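Local coordinates for packaging protein UL32 (PDB 6XF9) that forms a pentameric zinc-binding ring required for herpesviral packaging, probably by bringing newly made capsids to nuclear replication compartments, at residues 440-445 with 456-461; 157-162 with 421-426; 161-166 with 282-287; 427-432 with 461-466; 88-93 with 302-307. All coordinates share one frame; numbering follows the deposited sequence.

Contact 1 (440-445 with 456-461)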
# COMPACT_ATOMS: atom_id res chain seq x y z
N ASP D 440 2.91 -13.20 7.71
CA ASP D 440 4.31 -12.88 7.48
C ASP D 440 5.23 -14.02 7.92
O ASP D 440 6.21 -14.34 7.24
CB ASP D 440 4.64 -11.59 8.23
CG ASP D 440 4.49 -10.36 7.36
OD1 ASP D 440 4.91 -10.46 6.17
OD2 ASP D 440 3.92 -9.34 7.82
N ILE D 441 4.94 -14.59 9.08
CA ILE D 441 5.68 -15.76 9.54
C ILE D 441 5.53 -16.91 8.54
O ILE D 441 6.52 -17.50 8.10
CB ILE D 441 5.18 -16.16 10.94
CG1 ILE D 441 5.50 -15.04 11.93
CG2 ILE D 441 5.81 -17.44 11.37
CD1 ILE D 441 4.88 -15.21 13.31
N ILE D 442 4.30 -17.18 8.13
CA ILE D 442 4.03 -18.30 7.22
C ILE D 442 4.81 -18.14 5.91
O ILE D 442 5.32 -19.13 5.37
CB ILE D 442 2.52 -18.43 6.98
CG1 ILE D 442 1.86 -19.03 8.21
CG2 ILE D 442 2.26 -19.25 5.74
CD1 ILE D 442 0.37 -18.98 8.20
N ARG D 443 4.87 -16.93 5.36
CA ARG D 443 5.59 -16.78 4.09
C ARG D 443 7.10 -16.88 4.28
O ARG D 443 7.80 -17.44 3.43
CB ARG D 443 5.13 -15.50 3.35
CG ARG D 443 5.97 -14.25 3.38
CD ARG D 443 5.41 -13.18 2.39
NE ARG D 443 3.98 -12.89 2.60
CZ ARG D 443 3.01 -13.23 1.75
NH1 ARG D 443 3.29 -13.89 0.62
NH2 ARG D 443 1.74 -12.92 2.03
N GLU D 444 7.65 -16.32 5.36
CA GLU D 444 9.09 -16.49 5.60
C GLU D 444 9.42 -17.94 5.93
O GLU D 444 10.48 -18.45 5.55
CB GLU D 444 9.56 -15.56 6.71
CG GLU D 444 11.06 -15.59 6.97
CD GLU D 444 11.91 -15.20 5.76
OE1 GLU D 444 11.39 -14.48 4.88
OE2 GLU D 444 13.12 -15.57 5.72
N LEU D 445 8.56 -18.61 6.69
CA LEU D 445 8.80 -20.01 7.02
C LEU D 445 8.75 -20.90 5.80
O LEU D 445 9.51 -21.86 5.68
CB LEU D 445 7.79 -20.46 8.06
CG LEU D 445 7.76 -21.96 8.35
CD1 LEU D 445 9.13 -22.48 8.77
CD2 LEU D 445 6.76 -22.16 9.45
N LEU D 456 7.61 -30.16 3.28
CA LEU D 456 6.43 -30.24 4.10
C LEU D 456 5.26 -29.73 3.28
O LEU D 456 5.45 -29.06 2.27
CB LEU D 456 6.60 -29.41 5.38
CG LEU D 456 7.86 -29.75 6.17
CD1 LEU D 456 7.89 -28.90 7.39
CD2 LEU D 456 7.96 -31.21 6.54
N ALA D 457 4.04 -30.06 3.71
CA ALA D 457 2.89 -29.35 3.18
C ALA D 457 3.02 -27.87 3.52
O ALA D 457 3.81 -27.47 4.38
CB ALA D 457 1.59 -29.92 3.75
N HIS D 458 2.24 -27.06 2.83
CA HIS D 458 2.37 -25.62 3.00
C HIS D 458 1.92 -25.23 4.40
O HIS D 458 0.87 -25.69 4.86
CB HIS D 458 1.54 -24.90 1.96
CG HIS D 458 1.87 -23.44 1.85
ND1 HIS D 458 1.26 -22.48 2.64
CD2 HIS D 458 2.77 -22.79 1.09
CE1 HIS D 458 1.77 -21.30 2.35
NE2 HIS D 458 2.70 -21.46 1.42
N PRO D 459 2.68 -24.39 5.12
CA PRO D 459 2.31 -24.08 6.51
C PRO D 459 0.92 -23.52 6.68
O PRO D 459 0.29 -23.79 7.71
CB PRO D 459 3.37 -23.06 6.93
CG PRO D 459 4.55 -23.43 6.13
CD PRO D 459 4.05 -23.93 4.80
N SER D 460 0.38 -22.79 5.69
CA SER D 460 -0.99 -22.30 5.84
C SER D 460 -1.97 -23.45 5.86
O SER D 460 -2.91 -23.46 6.66
CB SER D 460 -1.35 -21.34 4.70
OG SER D 460 -1.20 -21.96 3.43
N GLN D 461 -1.75 -24.45 5.00
CA GLN D 461 -2.54 -25.67 5.08
C GLN D 461 -2.38 -26.32 6.45
O GLN D 461 -3.37 -26.67 7.09
CB GLN D 461 -2.14 -26.63 3.95
CG GLN D 461 -2.60 -28.06 4.20
CD GLN D 461 -2.15 -29.07 3.12
OE1 GLN D 461 -1.40 -28.73 2.20
NE2 GLN D 461 -2.59 -30.33 3.28
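Chi1 of Ile442 is -75°, which puts its CG2 anti to the backbone N and aims this branch at the start of helix 459-465. Chi1 of His458 is -166°, so CG is anti to its own backbone N, which brings ND1 to the start of the helix. CG2 of Ile442 does most of the touching. It meets Ser460 N at 4.0 Å and Pro459 CB at 4.1 Å. It also comes obliquely to the His458 ring, 4.0 Å from CE1. Leu445, one turn on, lays CG against Pro459 CG at 4.2 Å. His458 is the N-cap. Its ND1 accepts from Ser460 N at 3.2 Å and also lies in a short hydrogen bond with Ser460 OG, 2.6 Å. These two bonds fix the rotation of the ring and use its ND1 side. Asn150 of a neighbouring subunit bonds to His458 N, and Thr175 of that subunit packs on Ile442, His458 and Ser460. Within the chain, 435-451 and 459-465 are consecutive helices joined by a short connection that carries the zinc ligand His452, with Leu445 and Pro459 both packed against Phe425 of helix 416-430.

Contact 2 (157-162 with 421-426)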
# COMPACT_ATOMS: atom_id res chain seq x y z
N GLU D 157 9.45 -14.42 23.30
CA GLU D 157 8.17 -13.73 23.16
C GLU D 157 7.08 -14.69 22.68
O GLU D 157 6.01 -14.78 23.30
CB GLU D 157 8.29 -12.55 22.19
CG GLU D 157 9.20 -11.47 22.74
CD GLU D 157 8.61 -10.82 23.99
OE1 GLU D 157 7.53 -10.17 23.87
OE2 GLU D 157 9.21 -10.97 25.09
N PHE D 158 7.35 -15.43 21.60
CA PHE D 158 6.29 -16.29 21.09
C PHE D 158 6.06 -17.52 21.96
O PHE D 158 4.97 -18.09 21.92
CB PHE D 158 6.57 -16.70 19.67
CG PHE D 158 6.21 -15.65 18.68
CD1 PHE D 158 6.96 -14.49 18.60
CD2 PHE D 158 5.10 -15.81 17.85
CE1 PHE D 158 6.62 -13.50 17.67
CE2 PHE D 158 4.76 -14.83 16.92
CZ PHE D 158 5.52 -13.67 16.83
N ILE D 159 7.05 -18.00 22.70
CA ILE D 159 6.73 -19.05 23.66
C ILE D 159 5.89 -18.48 24.78
O ILE D 159 4.92 -19.11 25.23
CB ILE D 159 7.98 -19.76 24.17
CG1 ILE D 159 8.59 -20.56 23.02
CG2 ILE D 159 7.61 -20.70 25.30
CD1 ILE D 159 9.96 -21.01 23.27
N ARG D 160 6.23 -17.27 25.25
CA ARG D 160 5.43 -16.62 26.28
C ARG D 160 3.99 -16.39 25.81
O ARG D 160 3.05 -16.46 26.60
CB ARG D 160 6.07 -15.29 26.70
CG ARG D 160 5.65 -14.87 28.09
CD ARG D 160 6.39 -13.64 28.63
NE ARG D 160 6.03 -12.43 27.90
CZ ARG D 160 6.84 -11.76 27.10
NH1 ARG D 160 8.10 -12.17 26.92
NH2 ARG D 160 6.40 -10.67 26.47
N GLY D 161 3.80 -16.10 24.52
CA GLY D 161 2.45 -16.03 23.97
C GLY D 161 1.68 -17.32 24.13
O GLY D 161 0.51 -17.32 24.50
N MET D 162 2.32 -18.46 23.85
CA MET D 162 1.66 -19.75 24.02
C MET D 162 1.25 -20.00 25.46
O MET D 162 0.29 -20.73 25.72
CB MET D 162 2.56 -20.87 23.52
CG MET D 162 2.74 -20.85 22.04
SD MET D 162 3.59 -22.34 21.51
CE MET D 162 5.31 -21.82 21.67
N LEU D 421 11.93 -19.66 13.46
CA LEU D 421 10.70 -19.65 12.69
C LEU D 421 9.77 -20.79 13.10
O LEU D 421 8.55 -20.62 13.13
CB LEU D 421 11.00 -19.73 11.20
CG LEU D 421 11.61 -18.44 10.67
CD1 LEU D 421 12.09 -18.66 9.28
CD2 LEU D 421 10.57 -17.34 10.72
N VAL D 422 10.32 -21.94 13.46
CA VAL D 422 9.45 -23.03 13.89
C VAL D 422 8.70 -22.64 15.16
O VAL D 422 7.50 -22.93 15.30
CB VAL D 422 10.28 -24.31 14.08
CG1 VAL D 422 9.47 -25.37 14.80
CG2 VAL D 422 10.76 -24.80 12.72
N PHE D 423 9.38 -21.95 16.10
CA PHE D 423 8.71 -21.53 17.33
C PHE D 423 7.73 -20.39 17.09
O PHE D 423 6.73 -20.28 17.81
CB PHE D 423 9.74 -21.12 18.37
CG PHE D 423 10.25 -22.28 19.14
CD1 PHE D 423 9.45 -22.87 20.09
CD2 PHE D 423 11.47 -22.83 18.85
CE1 PHE D 423 9.88 -23.97 20.78
CE2 PHE D 423 11.90 -23.95 19.54
CZ PHE D 423 11.10 -24.51 20.51
N LEU D 424 8.04 -19.50 16.16
CA LEU D 424 7.07 -18.48 15.78
C LEU D 424 5.79 -19.11 15.23
O LEU D 424 4.68 -18.79 15.68
CB LEU D 424 7.73 -17.53 14.77
CG LEU D 424 8.41 -16.31 15.43
CD1 LEU D 424 9.30 -16.65 16.62
CD2 LEU D 424 9.23 -15.54 14.41
N PHE D 425 5.93 -20.09 14.33
CA PHE D 425 4.77 -20.76 13.74
C PHE D 425 3.95 -21.50 14.79
O PHE D 425 2.73 -21.33 14.88
CB PHE D 425 5.23 -21.70 12.64
CG PHE D 425 4.11 -22.50 12.01
CD1 PHE D 425 3.35 -21.98 10.98
CD2 PHE D 425 3.85 -23.79 12.43
CE1 PHE D 425 2.34 -22.72 10.40
CE2 PHE D 425 2.85 -24.54 11.85
CZ PHE D 425 2.09 -24.00 10.83
N LYS D 426 4.59 -22.34 15.61
CA LYS D 426 3.83 -22.98 16.69
C LYS D 426 3.14 -21.94 17.56
O LYS D 426 2.12 -22.23 18.20
CB LYS D 426 4.76 -23.87 17.52
CG LYS D 426 5.32 -25.05 16.75
CD LYS D 426 4.24 -25.78 15.96
CE LYS D 426 3.59 -26.84 16.82
NZ LYS D 426 2.33 -27.34 16.23
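Helices 145-164 and 416-430 pack side by side here in a nearly parallel pair, in a fold of helices and long loops with almost no strand. The short axes run 26° apart and approach to 8.7 Å. Phe158 carries much of the contact. Its CB points at the other helix and lies 4.0 Å from Phe423 O. Chi1 of -80° puts CG anti to the carbonyl carbon and lays the ring along Leu424. CG and CD1 of the ring meet the Leu424 CD1 methyl, with Phe158 CD1 3.7 Å from it. Across the ring from CD1, Phe158 CD2 sits 3.7 Å from Leu424 O. Farther out, CE1 and CZ look onto Leu424 CG. That methine stands over the middle of the face, 3.8 Å from the centroid of the Phe158 ring and 6° off its normal, a CH-pi contact. Behind it, Phe158 and Leu424 both touch Ile441 of helix 435-451.

Ile159 extends its CD1 to Phe423 CD1, 3.7 Å away, crossing the ring obliquely. Phe423 also meets His87 edge-to-face. On the far side of helix 145-164, Arg160 grips Glu157 end-on through NH1 and NH2, one nitrogen to each carboxylate oxygen. This salt bridge lies away from the packed face. Lys426 turns only its inner part to the contact, while its NZ forms a salt bridge with Asp370. Toward the C-terminal end of both segments, Met162 SD lies 3.6 Å from Lys426 O.

Contact 3 (161-166 with 282-287); sequences GMLTGT and PTLGLR
Met162 fills the tight part of this contact, and its tip lies against the backbone of Pro282 and Thr283. Chi3 of -88° bends the thioether, so that CE turns to the backbone of the loop. CE lies 3.6 Å from Pro282 O. SD sits 3.9 Å from Thr283 CA, and Met162 CB is 3.9 Å from Thr283 O. The methionine thus packs mainly on main-chain atoms, not on side-chain tips. Beside it, Leu284 sends CD1 to Leu163 CB, 3.8 Å away. Leu284 is in the left-handed region (phi 59°), and its CB points toward the helix. The far side of Leu163 rests on Met39, Ile42 and His43 of helix 37-45.

The other side is looser. Arg287 NH2 is 4.3 Å from Met162 O, too far for a close grip, and its NE is bonded to Asn430 OD1 instead. Thr164 and Thr166 lie on the exposed side and do not touch the loop. A weak bond links Thr283 OG1 to Gly285 O, 3.1 Å, within the loop.

The helix ends at this place. Gly165 N still bonds to Gly161 O at 2.7 Å. Gly165 itself has a phi of 112°, where a CB would collide with the carbonyl O of Thr164, so the angles call for glycine. The arrangement is a helix C-terminus ended by a glycine of positive phi. Its last turn is covered by the loop that leads into the hairpin of strands 288-289 and 292-293, near a zinc site: the Pro282 side chain is about 8 Å from that of the ligand Cys299.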
# COMPACT_ATOMS: atom_id res chain seq x y z
N GLY D 161 3.80 -16.10 24.52
CA GLY D 161 2.45 -16.03 23.97
C GLY D 161 1.68 -17.32 24.13
O GLY D 161 0.51 -17.32 24.50
N MET D 162 2.32 -18.46 23.85
CA MET D 162 1.66 -19.75 24.02
C MET D 162 1.25 -20.00 25.46
O MET D 162 0.29 -20.73 25.72
CB MET D 162 2.56 -20.87 23.52
CG MET D 162 2.74 -20.85 22.04
SD MET D 162 3.59 -22.34 21.51
CE MET D 162 5.31 -21.82 21.67
N LEU D 163 1.99 -19.44 26.42
CA LEU D 163 1.63 -19.60 27.82
C LEU D 163 0.42 -18.75 28.18
O LEU D 163 -0.54 -19.24 28.79
CB LEU D 163 2.84 -19.25 28.70
CG LEU D 163 2.55 -19.38 30.19
CD1 LEU D 163 2.39 -20.84 30.56
CD2 LEU D 163 3.63 -18.70 31.02
N THR D 164 0.42 -17.47 27.79
CA THR D 164 -0.62 -16.54 28.25
C THR D 164 -1.82 -16.50 27.32
O THR D 164 -2.91 -16.10 27.77
CB THR D 164 -0.05 -15.12 28.41
OG1 THR D 164 0.37 -14.59 27.14
CG2 THR D 164 1.13 -15.12 29.40
N GLY D 165 -1.65 -16.88 26.05
CA GLY D 165 -2.73 -16.98 25.08
C GLY D 165 -2.68 -15.95 23.97
O GLY D 165 -3.27 -16.19 22.91
N THR D 166 -1.99 -14.84 24.16
CA THR D 166 -1.83 -13.84 23.11
C THR D 166 -0.41 -13.33 23.20
O THR D 166 0.21 -13.38 24.27
CB THR D 166 -2.83 -12.66 23.25
OG1 THR D 166 -2.40 -11.79 24.30
CG2 THR D 166 -4.23 -13.16 23.62
N PRO D 282 7.18 -28.08 24.55
CA PRO D 282 7.36 -26.76 23.91
C PRO D 282 6.09 -25.91 23.77
O PRO D 282 6.19 -24.68 23.75
CB PRO D 282 7.94 -27.13 22.54
CG PRO D 282 7.95 -28.67 22.46
CD PRO D 282 7.97 -29.12 23.88
N THR D 283 4.90 -26.51 23.64
CA THR D 283 3.70 -25.72 23.39
C THR D 283 2.97 -25.29 24.67
O THR D 283 1.98 -24.56 24.58
CB THR D 283 2.76 -26.49 22.48
OG1 THR D 283 2.21 -27.57 23.23
CG2 THR D 283 3.51 -27.07 21.30
N LEU D 284 3.40 -25.74 25.85
CA LEU D 284 2.88 -25.24 27.12
C LEU D 284 1.37 -25.45 27.26
O LEU D 284 0.66 -24.62 27.84
CB LEU D 284 3.23 -23.76 27.31
CG LEU D 284 4.75 -23.57 27.35
CD1 LEU D 284 5.15 -22.12 27.61
CD2 LEU D 284 5.31 -24.48 28.41
N GLY D 285 0.85 -26.54 26.70
CA GLY D 285 -0.56 -26.85 26.82
C GLY D 285 -0.90 -28.02 25.93
O GLY D 285 -0.12 -28.43 25.06
N LEU D 286 -2.05 -28.62 26.17
CA LEU D 286 -2.54 -29.68 25.36
C LEU D 286 -3.89 -29.30 24.77
O LEU D 286 -4.85 -29.33 25.44
CB LEU D 286 -2.66 -30.93 26.19
CG LEU D 286 -3.20 -32.13 25.50
CD1 LEU D 286 -2.41 -32.35 24.27
CD2 LEU D 286 -3.01 -33.33 26.33
N ARG D 287 -3.94 -29.07 23.48
CA ARG D 287 -5.12 -28.67 22.78
C ARG D 287 -5.38 -29.60 21.65
O ARG D 287 -4.46 -30.08 21.10
CB ARG D 287 -4.85 -27.37 22.13
CG ARG D 287 -5.10 -26.18 22.96
CD ARG D 287 -4.56 -24.99 22.26
NE ARG D 287 -3.19 -24.81 22.55
CZ ARG D 287 -2.75 -24.28 23.66
NH1 ARG D 287 -3.61 -23.88 24.55
NH2 ARG D 287 -1.46 -24.16 23.86

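Contact 4 (427-432 with 461-466)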
# COMPACT_ATOMS: atom_id res chain seq x y z
N GLY D 427 3.71 -20.73 17.64
CA GLY D 427 3.10 -19.68 18.43
C GLY D 427 1.83 -19.11 17.81
O GLY D 427 0.84 -18.88 18.51
N LEU D 428 1.86 -18.85 16.50
CA LEU D 428 0.64 -18.36 15.88
C LEU D 428 -0.46 -19.42 15.95
O LEU D 428 -1.65 -19.08 16.05
CB LEU D 428 0.90 -17.93 14.43
CG LEU D 428 1.29 -18.92 13.36
CD1 LEU D 428 0.13 -19.78 12.89
CD2 LEU D 428 1.82 -18.16 12.17
N GLN D 429 -0.07 -20.69 15.96
CA GLN D 429 -0.98 -21.83 16.02
C GLN D 429 -1.59 -22.05 17.40
O GLN D 429 -2.63 -22.72 17.50
CB GLN D 429 -0.19 -23.06 15.55
CG GLN D 429 -0.98 -24.13 14.91
CD GLN D 429 -0.07 -25.20 14.35
OE1 GLN D 429 1.09 -25.27 14.70
NE2 GLN D 429 -0.60 -26.03 13.45
N ASN D 430 -0.94 -21.59 18.46
CA ASN D 430 -1.40 -21.87 19.82
C ASN D 430 -1.70 -20.60 20.61
O ASN D 430 -1.87 -20.68 21.84
CB ASN D 430 -0.34 -22.68 20.59
CG ASN D 430 -0.19 -24.13 20.10
OD1 ASN D 430 -1.14 -24.92 20.08
ND2 ASN D 430 1.03 -24.47 19.67
N ALA D 431 -1.81 -19.44 19.96
CA ALA D 431 -1.97 -18.18 20.67
C ALA D 431 -2.44 -17.12 19.68
O ALA D 431 -2.25 -17.24 18.46
CB ALA D 431 -0.68 -17.73 21.35
N ARG D 432 -3.05 -16.07 20.22
CA ARG D 432 -3.59 -15.01 19.38
C ARG D 432 -2.46 -14.17 18.82
O ARG D 432 -1.63 -13.64 19.57
CB ARG D 432 -4.58 -14.16 20.19
N GLN D 461 -1.75 -24.45 5.00
CA GLN D 461 -2.54 -25.67 5.08
C GLN D 461 -2.38 -26.32 6.45
O GLN D 461 -3.37 -26.67 7.09
CB GLN D 461 -2.14 -26.63 3.95
CG GLN D 461 -2.60 -28.06 4.20
CD GLN D 461 -2.15 -29.07 3.12
OE1 GLN D 461 -1.40 -28.73 2.20
NE2 GLN D 461 -2.59 -30.33 3.28
N THR D 462 -1.14 -26.43 6.94
CA THR D 462 -0.91 -27.05 8.24
C THR D 462 -1.59 -26.28 9.35
O THR D 462 -2.21 -26.87 10.23
CB THR D 462 0.58 -27.16 8.55
OG1 THR D 462 1.21 -27.92 7.52
CG2 THR D 462 0.80 -27.83 9.90
N SER D 463 -1.47 -24.96 9.34
CA SER D 463 -2.10 -24.18 10.40
C SER D 463 -3.61 -24.30 10.36
O SER D 463 -4.26 -24.30 11.42
CB SER D 463 -1.73 -22.71 10.28
OG SER D 463 -2.45 -22.00 11.26
N HIS D 464 -4.20 -24.41 9.16
CA HIS D 464 -5.64 -24.62 9.10
C HIS D 464 -5.99 -25.98 9.69
O HIS D 464 -6.93 -26.09 10.49
CB HIS D 464 -6.17 -24.48 7.67
CG HIS D 464 -6.34 -23.05 7.21
ND1 HIS D 464 -7.24 -22.18 7.80
CD2 HIS D 464 -5.81 -22.38 6.15
CE1 HIS D 464 -7.19 -21.01 7.17
NE2 HIS D 464 -6.35 -21.11 6.16
N LEU D 465 -5.21 -27.02 9.37
CA LEU D 465 -5.62 -28.39 9.66
C LEU D 465 -5.43 -28.80 11.12
O LEU D 465 -6.37 -29.31 11.75
CB LEU D 465 -4.85 -29.36 8.75
CG LEU D 465 -5.20 -29.45 7.25
CD1 LEU D 465 -4.40 -30.58 6.54
CD2 LEU D 465 -6.70 -29.55 6.99
N TYR D 466 -4.24 -28.57 11.71
CA TYR D 466 -3.81 -29.32 12.89
C TYR D 466 -3.40 -28.42 14.06
O TYR D 466 -3.21 -27.20 13.93
CB TYR D 466 -2.64 -30.26 12.55
CG TYR D 466 -2.99 -31.30 11.51
CD1 TYR D 466 -4.16 -32.01 11.60
CD2 TYR D 466 -2.16 -31.54 10.43
CE1 TYR D 466 -4.51 -32.96 10.66
CE2 TYR D 466 -2.49 -32.49 9.48
CZ TYR D 466 -3.68 -33.19 9.60
OH TYR D 466 -4.04 -34.12 8.65
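Gln429 NE2 donates to Tyr466 O at 2.9 Å, with an N-H...O angle of 125°. The bond is bent and weak. The same nitrogen lies 3.7 Å from Thr462 O and 3.9 Å from Ser463 CA, so the amide rests on the backbone of the last helical turn. Gln429 reaches it with CG anti to its backbone N (chi1 -151°) and the chain extended beyond. Next to it, Leu428 CD1 touches Ser463 OG at 3.8 Å. Leu428 CG takes the crowded place between the backbone N and the carbonyl carbon, chi1 66°. The two partners are the C-terminal parts of helices 416-430 and 459-465. Tyr466 is the first residue to leave the second helix, and its carbonyl receives the Gln429 amide. That amide has a second fixed end: Gln429 OE1 accepts from Lys426 NZ. Farther out, Leu428 packs on Ile441 and Ile442 of helix 435-451. The ring of Tyr466 has Leu465 CB over the centre of one face. Its OH bonds to His364 ND1, and Ser49 of a neighbouring subunit also packs on Tyr466.

Contact 5 (88-93 with 302-307)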
# COMPACT_ATOMS: atom_id res chain seq x y z
N CYS D 88 10.83 -32.17 23.30
CA CYS D 88 9.57 -32.80 23.69
C CYS D 88 9.51 -32.96 25.20
O CYS D 88 10.39 -32.46 25.92
CB CYS D 88 9.40 -34.14 22.96
SG CYS D 88 10.81 -35.20 23.09
N TRP D 89 8.46 -33.61 25.69
CA TRP D 89 8.36 -33.84 27.12
C TRP D 89 9.47 -34.79 27.59
O TRP D 89 10.21 -34.46 28.53
CB TRP D 89 6.98 -34.40 27.50
CG TRP D 89 6.93 -34.77 28.94
CD1 TRP D 89 6.69 -33.94 29.99
CD2 TRP D 89 7.20 -36.06 29.50
NE1 TRP D 89 6.77 -34.65 31.17
CE2 TRP D 89 7.08 -35.95 30.89
CE3 TRP D 89 7.53 -37.30 28.95
CZ2 TRP D 89 7.27 -37.03 31.73
CZ3 TRP D 89 7.71 -38.37 29.79
CH2 TRP D 89 7.60 -38.23 31.16
N THR D 90 9.63 -35.91 26.90
CA THR D 90 10.59 -36.92 27.33
C THR D 90 12.01 -36.39 27.43
O THR D 90 12.74 -36.74 28.35
CB THR D 90 10.58 -38.14 26.38
OG1 THR D 90 9.27 -38.72 26.36
CG2 THR D 90 11.59 -39.18 26.84
N SER D 91 12.41 -35.54 26.49
CA SER D 91 13.76 -34.99 26.54
C SER D 91 13.92 -34.04 27.71
O SER D 91 15.03 -33.92 28.25
CB SER D 91 14.12 -34.28 25.24
OG SER D 91 13.83 -35.09 24.11
N THR D 92 12.85 -33.35 28.12
CA THR D 92 12.92 -32.50 29.30
C THR D 92 12.98 -33.34 30.58
O THR D 92 13.77 -33.04 31.48
CB THR D 92 11.73 -31.56 29.34
OG1 THR D 92 11.71 -30.81 28.12
CG2 THR D 92 11.79 -30.62 30.55
N MET D 93 12.17 -34.40 30.64
CA MET D 93 12.20 -35.33 31.76
C MET D 93 13.60 -35.93 31.93
O MET D 93 14.15 -35.93 33.03
CB MET D 93 11.16 -36.42 31.52
CG MET D 93 10.89 -37.41 32.65
SD MET D 93 10.34 -36.68 34.22
CE MET D 93 9.58 -38.13 34.92
N LEU D 302 10.38 -40.40 19.35
CA LEU D 302 11.70 -40.11 18.82
C LEU D 302 12.73 -40.02 19.94
O LEU D 302 13.87 -40.46 19.77
CB LEU D 302 11.70 -38.83 18.00
CG LEU D 302 10.94 -38.91 16.66
CD1 LEU D 302 11.12 -37.62 15.92
CD2 LEU D 302 11.45 -40.05 15.81
N ALA D 303 12.35 -39.47 21.08
CA ALA D 303 13.27 -39.33 22.20
C ALA D 303 13.16 -40.45 23.23
O ALA D 303 14.08 -40.62 24.04
CB ALA D 303 13.01 -38.00 22.92
N ALA D 304 12.09 -41.23 23.20
CA ALA D 304 11.81 -42.18 24.26
C ALA D 304 12.11 -43.62 23.87
O ALA D 304 12.15 -44.48 24.76
CB ALA D 304 10.34 -42.07 24.68
N HIS D 305 12.37 -43.90 22.59
CA HIS D 305 12.46 -45.26 22.16
C HIS D 305 13.50 -45.45 21.07
O HIS D 305 13.54 -44.65 20.11
CB HIS D 305 11.11 -45.76 21.65
CG HIS D 305 11.03 -47.24 21.51
ND1 HIS D 305 11.75 -47.95 20.58
CD2 HIS D 305 10.29 -48.16 22.19
CE1 HIS D 305 11.47 -49.23 20.68
NE2 HIS D 305 10.58 -49.39 21.65
N PRO D 306 14.29 -46.53 21.14
CA PRO D 306 15.50 -46.62 20.30
C PRO D 306 15.23 -46.81 18.83
O PRO D 306 16.12 -46.52 18.03
CB PRO D 306 16.24 -47.83 20.88
CG PRO D 306 15.74 -47.94 22.30
CD PRO D 306 14.29 -47.54 22.22
N GLU D 307 14.10 -47.37 18.42
CA GLU D 307 13.87 -47.61 17.00
C GLU D 307 12.79 -46.71 16.40
O GLU D 307 12.42 -46.93 15.24
CB GLU D 307 13.57 -49.09 16.77
CG GLU D 307 12.80 -49.70 17.90
CD GLU D 307 12.72 -51.22 17.84
OE1 GLU D 307 12.92 -51.80 16.75
OE2 GLU D 307 12.46 -51.83 18.91
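Ala303, Thr90 and Ala304 hold most of the surface buried here. The CB of Ala303 points into the start of helix 89-106, between the Ser91 hydroxyl and the Cys88 sulfur. Ser91 OG comes to 3.2 Å of this Ala303 CB, which is close. Cys88 SG meets the same Ala303 CB at 3.6 Å. The sulfur gets there from the crowded place between its backbone N and carbonyl carbon (chi1 50°). The Ser91 hydroxyl is anti to its own carbonyl carbon and is bonded to Pro86 O, so its polar need is met while it presses on the alanine.

Thr90 faces helix 297-304 with its methyl branch. Chi1 of -60° puts OG1 beside the backbone N and CG2 anti to it. Thr90 CG2 lies 3.8 Å from Ala304 CB. The other branch is almost as near, with Thr90 OG1 3.9 Å from Ala304 CB. Thr90 CG2 is also 4.0 Å from Ala303 O, a carbonyl that accepts from Trp5 NE1. The small residues let the two backbones come near, with Thr90 CA and Ala304 CA 6.2 Å apart.

Cys88 is the N-cap of helix 89-106. The amides of Trp89 and Thr90 bond to the carboxylate of Glu300. The contact therefore ties a helix N-terminus to the last turn of helix 297-304. Cys296 and Cys299, with His366 and Cys373, form a zinc site of the CxxC type. The Cys88 side chain is not a ligand, but lies about 8 Å from the zinc ion and about 5 Å from the Cys299 side chain.

How the contacts relate
Contacts 1, 2, 3 and 5 are buried and contact 4 only partly. Contact 5 lies nearest the centre of the chain. Contacts 1 and 4 lie farthest from it and touch the second subunit. Contacts 2 and 3 share Met162 on helix 145-164. Contacts 2 and 4 both use helix 416-430, and contacts 1 and 4 share helix 459-465. Chemistry follows place. Contact 2 is aromatic and aliphatic, contact 5 joins small side chains, and contact 3 sets a thioether on a loop backbone. Contact 1 lies beside a capped helix start. Contact 4 alone has a hydrogen bond between its segments, a weak one. A backbone hydrogen bond, Gly165 O with Arg432 N, joins contacts 3 and 4.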